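Local coordinates for luciferase-like monooxygenase (PDB 4US5), which probably acts as a flavin-dependent monooxygenase of the bacterial luciferase type, using molecular oxygen to oxidise an organic substrate, at residues P187-F193 / R220-V226; Q237-H243 / R285-G289. One frame throughout, in Å; residues are numbered along the deposited sequence.

Contact 1: P187-F193 / R220-V226; sequences PYAYAHF and RPILSVV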
loop_
_atom_site.group_PDB
_atom_site.type_symbol
_atom_site.label_atom_id
_atom_site.label_comp_id
_atom_site.label_asym_id
_atom_site.label_seq_id
_atom_site.Cartn_x
_atom_site.Cartn_y
_atom_site.Cartn_z
ATOM N N PRO B 187 20.585 5.076 10.041
ATOM C CA PRO B 187 20.981 5.660 8.783
ATOM C C PRO B 187 20.172 6.957 8.575
ATOM O O PRO B 187 19.039 7.043 9.021
ATOM C CB PRO B 187 20.598 4.585 7.757
ATOM C CG PRO B 187 20.545 3.310 8.522
ATOM C CD PRO B 187 20.080 3.696 9.882
ATOM N N TYR B 188 20.782 7.950 7.924
ATOM C CA TYR B 188 20.260 9.275 7.895
ATOM C C TYR B 188 20.382 9.872 6.515
ATOM O O TYR B 188 21.431 9.804 5.922
ATOM C CB TYR B 188 21.040 10.146 8.887
ATOM C CG TYR B 188 20.580 11.566 8.992
ATOM C CD1 TYR B 188 19.313 11.873 9.389
ATOM C CD2 TYR B 188 21.468 12.629 8.751
ATOM C CE1 TYR B 188 18.903 13.197 9.542
ATOM C CE2 TYR B 188 21.064 13.956 8.863
ATOM C CZ TYR B 188 19.792 14.237 9.275
ATOM O OH TYR B 188 19.385 15.535 9.436
ATOM N N ALA B 189 19.294 10.471 6.030
ATOM C CA ALA B 189 19.314 11.166 4.759
ATOM C C ALA B 189 18.936 12.618 4.981
ATOM O O ALA B 189 17.838 12.925 5.446
ATOM C CB ALA B 189 18.357 10.508 3.797
ATOM N N TYR B 190 19.859 13.517 4.667
ATOM C CA TYR B 190 19.641 14.958 4.840
ATOM C C TYR B 190 19.204 15.632 3.566
ATOM O O TYR B 190 19.894 15.563 2.536
ATOM C CB TYR B 190 20.914 15.669 5.338
ATOM C CG TYR B 190 20.683 17.121 5.708
ATOM C CD1 TYR B 190 20.227 17.468 6.952
ATOM C CD2 TYR B 190 20.925 18.140 4.795
ATOM C CE1 TYR B 190 20.016 18.809 7.294
ATOM C CE2 TYR B 190 20.715 19.473 5.119
ATOM C CZ TYR B 190 20.233 19.795 6.383
ATOM O OH TYR B 190 20.019 21.114 6.714
ATOM N N ALA B 191 18.110 16.372 3.652
ATOM C CA ALA B 191 17.594 17.138 2.510
ATOM C C ALA B 191 18.271 18.495 2.323
ATOM O O ALA B 191 17.730 19.537 2.706
ATOM C CB ALA B 191 16.067 17.307 2.622
ATOM N N HIS B 192 19.383 18.479 1.611
ATOM C CA HIS B 192 20.121 19.684 1.316
ATOM C C HIS B 192 19.259 20.690 0.553
ATOM O O HIS B 192 19.336 21.916 0.801
ATOM C CB HIS B 192 21.360 19.350 0.525
ATOM C CG HIS B 192 21.992 20.536 -0.093
ATOM N ND1 HIS B 192 22.728 21.449 0.628
ATOM C CD2 HIS B 192 21.853 21.058 -1.334
ATOM C CE1 HIS B 192 23.088 22.440 -0.169
ATOM N NE2 HIS B 192 22.620 22.191 -1.381
ATOM N N PHE B 193 18.416 20.179 -0.339
ATOM C CA PHE B 193 17.627 21.033 -1.192
ATOM C C PHE B 193 16.528 21.741 -0.418
ATOM O O PHE B 193 15.931 22.688 -0.916
ATOM C CB PHE B 193 17.025 20.235 -2.366
ATOM C CG PHE B 193 15.995 19.207 -1.961
ATOM C CD1 PHE B 193 16.377 17.964 -1.498
ATOM C CD2 PHE B 193 14.639 19.462 -2.105
ATOM C CE1 PHE B 193 15.443 17.017 -1.152
ATOM C CE2 PHE B 193 13.701 18.522 -1.750
ATOM C CZ PHE B 193 14.101 17.284 -1.288
ATOM N N ARG B 220 25.697 6.135 8.524
ATOM C CA ARG B 220 25.344 5.824 7.151
ATOM C C ARG B 220 24.608 7.043 6.561
ATOM O O ARG B 220 23.404 7.098 6.588
ATOM C CB ARG B 220 24.454 4.587 7.115
ATOM C CG ARG B 220 25.125 3.332 7.671
ATOM C CD ARG B 220 25.982 2.592 6.637
ATOM N NE ARG B 220 25.389 2.634 5.300
ATOM C CZ ARG B 220 24.338 1.907 4.919
ATOM N NH1 ARG B 220 23.741 1.086 5.774
ATOM N NH2 ARG B 220 23.872 2.007 3.673
ATOM N N PRO B 221 25.362 8.044 6.097
ATOM C CA PRO B 221 24.768 9.273 5.614
ATOM C C PRO B 221 24.463 9.259 4.108
ATOM O O PRO B 221 25.314 8.878 3.289
ATOM C CB PRO B 221 25.838 10.342 5.961
ATOM C CG PRO B 221 27.055 9.604 6.440
ATOM C CD PRO B 221 26.833 8.155 6.166
ATOM N N ILE B 222 23.276 9.744 3.766
ATOM C CA ILE B 222 22.889 10.046 2.400
ATOM C C ILE B 222 22.615 11.549 2.327
ATOM O O ILE B 222 22.019 12.119 3.249
ATOM C CB ILE B 222 21.581 9.277 2.029
ATOM C CG1 ILE B 222 21.919 7.808 1.812
ATOM C CG2 ILE B 222 20.914 9.872 0.802
ATOM C CD1 ILE B 222 20.725 6.950 1.419
ATOM N N LEU B 223 22.997 12.175 1.227
ATOM C CA LEU B 223 22.639 13.545 0.963
ATOM C C LEU B 223 21.584 13.615 -0.155
ATOM O O LEU B 223 21.849 13.158 -1.265
ATOM C CB LEU B 223 23.881 14.301 0.530
ATOM C CG LEU B 223 23.841 15.815 0.526
ATOM C CD1 LEU B 223 23.576 16.355 1.918
ATOM C CD2 LEU B 223 25.149 16.347 -0.027
ATOM N N SER B 224 20.393 14.115 0.163
ATOM C CA SER B 224 19.361 14.318 -0.842
ATOM C C SER B 224 19.509 15.669 -1.471
ATOM O O SER B 224 19.559 16.697 -0.771
ATOM C CB SER B 224 17.969 14.115 -0.269
ATOM O OG SER B 224 17.877 12.802 0.226
ATOM N N VAL B 225 19.557 15.671 -2.789
ATOM C CA VAL B 225 19.867 16.836 -3.588
ATOM C C VAL B 225 18.940 16.871 -4.787
ATOM O O VAL B 225 18.649 15.838 -5.370
ATOM C CB VAL B 225 21.324 16.814 -4.114
ATOM C CG1 VAL B 225 22.304 17.179 -3.010
ATOM C CG2 VAL B 225 21.686 15.470 -4.734
ATOM N N VAL B 226 18.508 18.073 -5.159
ATOM C CA VAL B 226 17.924 18.309 -6.444
ATOM C C VAL B 226 19.028 18.508 -7.469
ATOM O O VAL B 226 20.014 19.271 -7.248
ATOM C CB VAL B 226 17.010 19.539 -6.427
ATOM C CG1 VAL B 226 16.675 19.998 -7.822
ATOM C CG2 VAL B 226 15.754 19.248 -5.671
#

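Contact 2: Q237-H243 / R285-G289; sequences QRVYATH and RYVVG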
loop_
_atom_site.group_PDB
_atom_site.type_symbol
_atom_site.label_atom_id
_atom_site.label_comp_id
_atom_site.label_asym_id
_atom_site.label_seq_id
_atom_site.Cartn_x
_atom_site.Cartn_y
_atom_site.Cartn_z
ATOM N N GLN B 237 20.303 24.854 -18.085
ATOM C CA GLN B 237 19.623 26.070 -17.593
ATOM C C GLN B 237 18.210 26.166 -18.115
ATOM O O GLN B 237 17.309 26.604 -17.407
ATOM C CB GLN B 237 20.393 27.344 -17.978
ATOM C CG GLN B 237 21.655 27.561 -17.144
ATOM C CD GLN B 237 21.361 27.708 -15.668
ATOM O OE1 GLN B 237 20.410 28.391 -15.269
ATOM N NE2 GLN B 237 22.155 27.073 -14.859
ATOM N N ARG B 238 18.004 25.749 -19.358
ATOM C CA ARG B 238 16.673 25.727 -19.938
ATOM C C ARG B 238 15.745 24.775 -19.128
ATOM O O ARG B 238 14.641 25.160 -18.733
ATOM C CB ARG B 238 16.716 25.277 -21.389
ATOM C CG ARG B 238 15.351 25.056 -22.035
ATOM C CD ARG B 238 15.446 24.435 -23.428
ATOM N NE ARG B 238 14.123 23.919 -23.819
ATOM C CZ ARG B 238 13.635 22.716 -23.532
ATOM N NH1 ARG B 238 14.381 21.782 -22.960
ATOM N NH2 ARG B 238 12.399 22.417 -23.902
ATOM N N VAL B 239 16.214 23.562 -18.894
ATOM C CA VAL B 239 15.412 22.557 -18.125
ATOM C C VAL B 239 15.137 23.086 -16.672
ATOM O O VAL B 239 14.037 22.921 -16.128
ATOM C CB VAL B 239 16.105 21.170 -18.120
ATOM C CG1 VAL B 239 15.301 20.163 -17.292
ATOM C CG2 VAL B 239 16.277 20.657 -19.540
ATOM N N TYR B 240 16.111 23.787 -16.094
ATOM C CA TYR B 240 16.015 24.346 -14.743
ATOM C C TYR B 240 15.017 25.500 -14.613
ATOM O O TYR B 240 14.536 25.775 -13.537
ATOM C CB TYR B 240 17.417 24.854 -14.329
ATOM C CG TYR B 240 17.532 25.446 -12.970
ATOM C CD1 TYR B 240 17.042 24.788 -11.838
ATOM C CD2 TYR B 240 18.230 26.650 -12.779
ATOM C CE1 TYR B 240 17.190 25.327 -10.570
ATOM C CE2 TYR B 240 18.411 27.178 -11.503
ATOM C CZ TYR B 240 17.897 26.517 -10.415
ATOM O OH TYR B 240 18.053 27.073 -9.170
ATOM N N ALA B 241 14.695 26.147 -15.720
ATOM C CA ALA B 241 13.797 27.291 -15.702
ATOM C C ALA B 241 12.416 26.953 -15.122
ATOM O O ALA B 241 11.801 27.766 -14.442
ATOM C CB ALA B 241 13.661 27.859 -17.103
ATOM N N THR B 242 11.931 25.746 -15.403
ATOM C CA THR B 242 10.726 25.219 -14.765
ATOM C C THR B 242 10.741 25.398 -13.261
ATOM O O THR B 242 9.779 25.912 -12.654
ATOM C CB THR B 242 10.590 23.714 -15.097
ATOM O OG1 THR B 242 10.285 23.579 -16.479
ATOM C CG2 THR B 242 9.534 23.002 -14.246
ATOM N N HIS B 243 11.840 24.996 -12.641
ATOM C CA HIS B 243 11.939 25.067 -11.206
ATOM C C HIS B 243 12.004 26.518 -10.712
ATOM O O HIS B 243 11.438 26.865 -9.678
ATOM C CB HIS B 243 13.163 24.305 -10.753
ATOM C CG HIS B 243 13.028 23.737 -9.391
ATOM N ND1 HIS B 243 13.919 22.833 -8.885
ATOM C CD2 HIS B 243 12.083 23.910 -8.440
ATOM C CE1 HIS B 243 13.544 22.487 -7.666
ATOM N NE2 HIS B 243 12.408 23.093 -7.394
ATOM N N ARG B 285 21.367 25.575 -3.678
ATOM C CA ARG B 285 20.232 24.803 -3.207
ATOM C C ARG B 285 19.900 23.657 -4.189
ATOM O O ARG B 285 19.662 22.505 -3.784
ATOM C CB ARG B 285 19.003 25.675 -3.041
ATOM C CG ARG B 285 17.814 24.896 -2.469
ATOM C CD ARG B 285 16.528 25.649 -2.576
ATOM N NE ARG B 285 16.482 26.764 -1.623
ATOM C CZ ARG B 285 16.136 26.646 -0.351
ATOM N NH1 ARG B 285 15.832 25.480 0.160
ATOM N NH2 ARG B 285 16.131 27.709 0.421
ATOM N N TYR B 286 19.861 24.011 -5.463
ATOM C CA TYR B 286 19.602 23.078 -6.541
ATOM C C TYR B 286 20.830 23.065 -7.450
ATOM O O TYR B 286 21.357 24.122 -7.832
ATOM C CB TYR B 286 18.383 23.530 -7.350
ATOM C CG TYR B 286 17.122 23.718 -6.541
ATOM C CD1 TYR B 286 16.821 22.909 -5.460
ATOM C CD2 TYR B 286 16.203 24.704 -6.888
ATOM C CE1 TYR B 286 15.645 23.070 -4.758
ATOM C CE2 TYR B 286 15.017 24.869 -6.182
ATOM C CZ TYR B 286 14.754 24.071 -5.120
ATOM O OH TYR B 286 13.603 24.211 -4.412
ATOM N N VAL B 287 21.295 21.869 -7.781
ATOM C CA VAL B 287 22.525 21.697 -8.539
ATOM C C VAL B 287 22.210 21.525 -9.995
ATOM O O VAL B 287 21.520 20.565 -10.383
ATOM C CB VAL B 287 23.309 20.507 -7.999
ATOM C CG1 VAL B 287 24.555 20.232 -8.837
ATOM C CG2 VAL B 287 23.686 20.768 -6.554
ATOM N N VAL B 288 22.765 22.416 -10.827
ATOM C CA VAL B 288 22.387 22.508 -12.238
ATOM C C VAL B 288 23.629 22.565 -13.108
ATOM O O VAL B 288 24.601 23.268 -12.758
ATOM C CB VAL B 288 21.575 23.782 -12.519
ATOM C CG1 VAL B 288 21.152 23.853 -13.989
ATOM C CG2 VAL B 288 20.371 23.861 -11.602
ATOM N N GLY B 289 23.596 21.882 -14.245
ATOM C CA GLY B 289 24.643 22.038 -15.252
ATOM C C GLY B 289 24.905 20.845 -16.123
ATOM O O GLY B 289 24.145 19.854 -16.131
HETATM O O HOH W 1 19.425 26.831 -6.410
HETATM O O HOH W 2 10.592 22.912 -5.131
#

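Contact 1: P187-F193 / R220-V226
Y190 O accepts from two N-H groups: S224 N donates to it across the strand pair at 2.8 Å, and H192 N, two residues on, adds a weak bond from its own segment. The bond from S224 belongs to a parallel ladder, in which Y188 and Y190 each donate their N-H and accept with their O, while R220, I222 and S224 answer in alternation. The I222 N to Y188 O bond is 2.8 Å long; Y190 N reaches I222 O at 2.9 Å. At the A191 inverse gamma turn the ladder gives out, leaving a weak, bent bond from H192 N to S224 O.

S224 O has a second neighbour, because F193 CG sits in the crowded position between backbone N and carbonyl carbon (chi1 67°), which swings the ring back over strand 221-226. Its edge meets the oxygen in the ring plane, with F193 CD1 3.5 Å from S224 O. V226 CG2 packs against F193 CB at 3.7 Å, the two side chains crossing at about a right angle.

The two faces of the pair differ. A189 CB touches I222 CB at 3.9 Å on one, whereas Y190 and L223 project on the other, toward helix 199-209, the connection of this beta-alpha-beta crossover. H192 is held beyond the strand by T199 and the P284 carbonyl, and R220 forms salt bridges with E308 and a bound HEPES-type molecule, probably from the crystallisation liquor.

Every hydrogen bond between the two segments is main chain to main chain. The strands' N-H and C=O groups thus satisfy one another within a buried, TIM-barrel-like sheet, while polar side-chain ends find partners beyond it, Y188 at S177 and Y190 at the T195 carbonyl.

Contact 2: Q237-H243 / R285-G289
Y240 and H243, one helical turn apart, meet V288 and Y286 where helix 233-251 packs on the short strand 286-289 of the TIM-barrel-like fold. Strands 221-229 and 286-289 are parallel neighbours, and the helix lies between them in the sequence, running roughly antiparallel to the second. Alternation along the strand turns Y286 and V288 to this helix and V287 to helix 291-305.

The apolar part is a CH-pi contact. V288 CG2 stands over the middle of the Y240 ring, 3.4 Å from its centroid and only 9° off the normal. Y240 CG lies opposite its backbone N (chi1 -179°), which carries the ring out from the helix to the strand. Separate from this is a van der Waals contact of the other methyl, V288 CG1, with Q237 NE2 at 3.5 Å; the glutamine, exposed to solvent, bends at chi2 to bring its amide nitrogen to the strand.

Ring packing follows one turn along the helix, at H243. The H243 and Y286 rings form an offset stack with planes 14° apart, although some of their carbons are modelled too close for the exact spacing to be trusted. R285 CD lies over the opposite face of Y286, toward the ring's rim. Y286 CD2 also borders the edge of the Y240 ring, 3.9 Å from Y240 CE1, and H247, one turn further along the helix, meets both the H243 and the Y286 rings.

Polar links run through water. One molecule accepts from Y286 N at 3.0 Å and pairs with Y240 OH at 3.1 Å, which gives the backbone N-H of Y286 a partner and ties it to the phenol. A second water sits in the plane of the imidazole, 2.9 Å from H243 NE2, and makes a weak bond to Y286 OH.

How the contacts relate
Contact 1 closes before contact 2 opens along the chain, and their centres lie about 19 Å apart. Strand 221-229 joins them: it pairs with strand 188-191 in contact 1, leads into helix 233-251 of contact 2, and has strand 286-289 as another parallel neighbour. V226 O lies 2.9 Å from V287 N, probably a hydrogen bond that carries the sheet from one contact to the other. A second probable bond joins F193 O to R285 NH1 at 3.0 Å, and V226 packs against Y286. Successive beta-alpha units of the barrel-like fold are thus knitted together, the buried pairing of contact 1 continuing outward into the partly buried helix packing of contact 2.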